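Local coordinates for calcium homeostasis modulator protein 5 (PDB 7D60) that probably assembles with ten like subunits into a large-pore membrane channel whose gating and ion conductance are likely regulated by lipids, at residues V28-E31 against R32-V36; V112-L115 against S116-L120. All coordinates share one frame; numbering follows the deposited sequence.

Interaction 1 of 2, residues V28-E31 against R32-V36. With PA8 (1,2-dioctanoyl-sn-glycero-3-phosphate), chain P.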
# COMPACT_ATOMS: atom_id res chain seq x y z
N VAL A 28 6.14 -24.62 -27.14
CA VAL A 28 5.20 -25.38 -26.31
C VAL A 28 3.92 -24.58 -26.08
O VAL A 28 2.81 -25.10 -26.24
CB VAL A 28 5.87 -25.78 -24.98
CG1 VAL A 28 4.85 -26.22 -23.96
CG2 VAL A 28 6.89 -26.88 -25.23
N GLY A 29 4.06 -23.30 -25.75
CA GLY A 29 2.90 -22.46 -25.50
C GLY A 29 2.09 -22.12 -26.73
O GLY A 29 0.94 -21.72 -26.60
N SER A 30 2.67 -22.27 -27.92
CA SER A 30 1.94 -22.03 -29.15
C SER A 30 1.22 -23.27 -29.65
O SER A 30 0.22 -23.15 -30.36
CB SER A 30 2.89 -21.53 -30.24
OG SER A 30 2.22 -21.39 -31.48
N GLU A 31 1.71 -24.46 -29.29
CA GLU A 31 1.02 -25.68 -29.66
C GLU A 31 -0.20 -25.93 -28.78
O GLU A 31 -1.19 -26.49 -29.25
CB GLU A 31 1.97 -26.87 -29.56
CG GLU A 31 1.53 -28.08 -30.35
CD GLU A 31 0.71 -29.04 -29.52
OE1 GLU A 31 0.79 -28.98 -28.28
OE2 GLU A 31 -0.02 -29.86 -30.11
N ARG A 32 -0.16 -25.50 -27.52
CA ARG A 32 -1.32 -25.64 -26.65
C ARG A 32 -2.41 -24.64 -26.99
O ARG A 32 -3.56 -24.85 -26.59
CB ARG A 32 -0.91 -25.47 -25.19
CG ARG A 32 0.16 -26.44 -24.75
CD ARG A 32 -0.33 -27.86 -24.90
NE ARG A 32 -1.57 -28.07 -24.17
CZ ARG A 32 -2.61 -28.75 -24.65
NH1 ARG A 32 -2.55 -29.30 -25.85
NH2 ARG A 32 -3.70 -28.89 -23.92
N LEU A 33 -2.08 -23.57 -27.70
CA LEU A 33 -3.10 -22.63 -28.14
C LEU A 33 -3.79 -23.10 -29.41
O LEU A 33 -4.96 -22.76 -29.64
CB LEU A 33 -2.47 -21.25 -28.33
CG LEU A 33 -3.34 -20.02 -28.58
CD1 LEU A 33 -2.80 -18.85 -27.79
CD2 LEU A 33 -3.38 -19.67 -30.05
N PHE A 34 -3.11 -23.90 -30.23
CA PHE A 34 -3.72 -24.40 -31.45
C PHE A 34 -4.57 -25.63 -31.20
O PHE A 34 -5.61 -25.80 -31.85
CB PHE A 34 -2.64 -24.73 -32.48
CG PHE A 34 -2.34 -23.60 -33.41
CD1 PHE A 34 -3.21 -23.28 -34.44
CD2 PHE A 34 -1.18 -22.86 -33.26
CE1 PHE A 34 -2.93 -22.23 -35.30
CE2 PHE A 34 -0.90 -21.81 -34.12
CZ PHE A 34 -1.77 -21.50 -35.13
N SER A 35 -4.16 -26.50 -30.28
CA SER A 35 -4.87 -27.74 -30.03
C SER A 35 -6.08 -27.56 -29.13
O SER A 35 -6.99 -28.40 -29.17
CB SER A 35 -3.93 -28.76 -29.40
OG SER A 35 -3.84 -28.57 -28.01
N VAL A 36 -6.13 -26.51 -28.33
CA VAL A 36 -7.25 -26.27 -27.44
C VAL A 36 -8.30 -25.39 -28.09
O VAL A 36 -9.50 -25.69 -28.05
CB VAL A 36 -6.73 -25.66 -26.11
CG1 VAL A 36 -7.83 -24.93 -25.36
CG2 VAL A 36 -6.12 -26.75 -25.25
O1 PA8 P . -3.27 -34.31 -21.14
O2 PA8 P . -2.12 -34.78 -23.27
P1 PA8 P . -2.83 -33.73 -22.46
O3 PA8 P . -4.05 -33.24 -23.21
O4 PA8 P . -1.81 -32.46 -22.19
C1 PA8 P . -0.62 -32.41 -22.93
C2 PA8 P . 0.29 -31.32 -22.38
C3 PA8 P . 1.59 -31.32 -23.19
O5 PA8 P . 2.70 -31.18 -22.34
C4 PA8 P . 3.92 -31.05 -23.02
O6 PA8 P . 3.96 -31.12 -24.20
C5 PA8 P . 5.22 -30.81 -22.26
C6 PA8 P . 6.43 -31.18 -23.11
C7 PA8 P . 7.69 -30.41 -22.73
O7 PA8 P . -0.34 -30.07 -22.51
C12 PA8 P . -0.81 -29.47 -21.33
O8 PA8 P . -1.74 -29.93 -20.76
C13 PA8 P . -0.13 -28.21 -20.79
C14 PA8 P . 1.12 -28.50 -19.97
C15 PA8 P . 2.38 -27.95 -20.63
C16 PA8 P . 3.55 -27.89 -19.65
C17 PA8 P . 3.58 -26.60 -18.83
C18 PA8 P . 4.78 -25.73 -19.17
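Val28 and Arg32 meet one turn apart on the S1 transmembrane helix, where the i to i+4 backbone bond from Arg32 N to Val28 O, 3.3 Å, closes the turn; the Arg32 side chain then runs out to the bound phosphatidic acid. Arg32 CB rests near the carbonyl carbon of Glu31 and Val28 O. Arg32 CG, anti to the carbonyl carbon and beside the backbone N (chi1 -57°), comes within 3.3 Å of Val28 O. Bends at chi2 and chi3 then curl the chain, and CD sits between two oxygens, Glu31 OE1 and O7 of the lipid. Arg32 NE is closest to the lipid, 2.9 Å from the same ester oxygen O7, which lies over one face of the guanidinium. At the tip, Arg32 NH1 is 4.1 Å from Glu31 OE1, too far for a salt bridge, with the carboxylate and guanidinium planes 35° apart. Arg32 NH2 lies 3.8 Å from O7 and about as near to O8, the carbonyl oxygen of that same ester. Glu31 OE2 is turned to Asn121 of the same lipid pocket by a weak hydrogen bond. Farther round the helix, Ser35 N bonds Glu31 O at 3.1 Å, while the Phe34 ring presents its edge to Ser30, Phe34 CD2 lying 3.2 Å from Ser30 O.

Interaction 2 of 2, residues V112-L115 against S116-L120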
# COMPACT_ATOMS: atom_id res chain seq x y z
N VAL A 112 11.89 -28.75 -36.17
CA VAL A 112 11.97 -30.02 -35.46
C VAL A 112 11.42 -29.89 -34.04
O VAL A 112 10.77 -30.80 -33.52
CB VAL A 112 13.42 -30.54 -35.49
CG1 VAL A 112 13.63 -31.75 -34.60
CG2 VAL A 112 13.79 -30.91 -36.91
N MET A 113 11.60 -28.72 -33.42
CA MET A 113 11.01 -28.49 -32.11
C MET A 113 9.49 -28.33 -32.17
O MET A 113 8.83 -28.50 -31.14
CB MET A 113 11.63 -27.26 -31.45
CG MET A 113 13.06 -27.46 -31.00
SD MET A 113 13.60 -26.32 -29.72
CE MET A 113 12.67 -24.86 -30.14
N TRP A 114 8.93 -28.01 -33.33
CA TRP A 114 7.48 -27.99 -33.46
C TRP A 114 6.93 -29.40 -33.60
O TRP A 114 5.93 -29.74 -32.97
CB TRP A 114 7.06 -27.13 -34.66
CG TRP A 114 5.65 -27.37 -35.09
CD1 TRP A 114 5.22 -28.15 -36.13
CD2 TRP A 114 4.48 -26.84 -34.48
NE1 TRP A 114 3.86 -28.13 -36.20
CE2 TRP A 114 3.38 -27.34 -35.19
CE3 TRP A 114 4.25 -26.00 -33.39
CZ2 TRP A 114 2.07 -27.02 -34.87
CZ3 TRP A 114 2.95 -25.68 -33.07
CH2 TRP A 114 1.88 -26.18 -33.80
N LEU A 115 7.57 -30.23 -34.42
CA LEU A 115 7.10 -31.57 -34.69
C LEU A 115 7.19 -32.49 -33.48
O LEU A 115 6.48 -33.50 -33.44
CB LEU A 115 7.90 -32.18 -35.84
CG LEU A 115 7.34 -32.00 -37.24
CD1 LEU A 115 8.41 -32.29 -38.25
CD2 LEU A 115 6.17 -32.93 -37.43
N SER A 116 8.03 -32.17 -32.52
CA SER A 116 8.18 -32.99 -31.32
C SER A 116 7.15 -32.65 -30.26
O SER A 116 6.62 -33.56 -29.62
CB SER A 116 9.58 -32.81 -30.76
OG SER A 116 10.55 -33.28 -31.67
N VAL A 117 6.87 -31.37 -30.05
CA VAL A 117 5.84 -30.98 -29.10
C VAL A 117 4.45 -31.32 -29.63
O VAL A 117 3.55 -31.66 -28.86
CB VAL A 117 6.00 -29.48 -28.77
CG1 VAL A 117 4.98 -29.01 -27.75
CG2 VAL A 117 7.38 -29.22 -28.24
N ALA A 118 4.27 -31.28 -30.95
CA ALA A 118 2.98 -31.64 -31.53
C ALA A 118 2.74 -33.14 -31.49
O ALA A 118 1.59 -33.58 -31.45
CB ALA A 118 2.89 -31.14 -32.97
N LEU A 119 3.80 -33.95 -31.49
CA LEU A 119 3.65 -35.39 -31.39
C LEU A 119 3.61 -35.89 -29.95
O LEU A 119 3.10 -36.98 -29.70
CB LEU A 119 4.79 -36.10 -32.12
CG LEU A 119 4.65 -36.26 -33.63
CD1 LEU A 119 5.93 -36.80 -34.20
CD2 LEU A 119 3.51 -37.17 -33.99
N LEU A 120 4.12 -35.12 -28.99
CA LEU A 120 4.00 -35.47 -27.59
C LEU A 120 2.65 -35.08 -27.00
O LEU A 120 2.33 -35.51 -25.89
CB LEU A 120 5.11 -34.81 -26.76
CG LEU A 120 6.53 -35.38 -26.83
CD1 LEU A 120 7.39 -34.72 -25.79
CD2 LEU A 120 6.53 -36.87 -26.66
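Val112 O is held by two donors of one residue, Ser116, a serine bonded back to its own helix within the transmembrane S3 segment. Ser116 N donates to Val112 O at 3.2 Å, the ordinary i to i+4 helical bond. Ser116 OG adds a second bond to Val112 O at 3.1 Å. The two arrive from opposite faces of the carbonyl plane, OG tilted 28° from it. What makes this possible is the first torsion: OG stands anti to the carbonyl carbon and beside the backbone N (chi1 -63°), bent back toward the preceding turn. A buried polar group in the transmembrane region is thus satisfied within its own helix, while Leu186 and Ile187 of helix 168-203 pack against the serine. An alanine here would keep the backbone bond but is likely to leave Val112 O with one donor fewer and a small gap beside those two residues. Elsewhere on the helix, side chains pack back on their own turn. The Trp114 indole, anchored by NE1 to Leu55 O, has Ala118 CB over one face, 4.4 Å from Trp114 CE2. Val117 turns its CG2 branch back along the helix, 3.3 Å from Met113 O.

Interactions 1 and 2 are short stretches of S1 and S3, and they show how a helix pair can back a lipid site, with centres 11 Å apart. The two helices touch directly: Val28 CG2 lies 3.8 Å from Val117 CG1, and Glu31 CB is equally far, 3.8 Å, from Trp114 CZ3 at the rim of the indole. The Glu31 carboxylate meets S3 as well, OE2 lying 3.8 Å from Ala118 CA, while OE1 is also near Arg32 NH1. The bound phosphatidic acid draws on both stretches, since the Val117 side chain approaches it to about 4 Å between nearest atoms. Asn121, just beyond 116-120, joins Arg32 in the experimentally identified lipid-binding site.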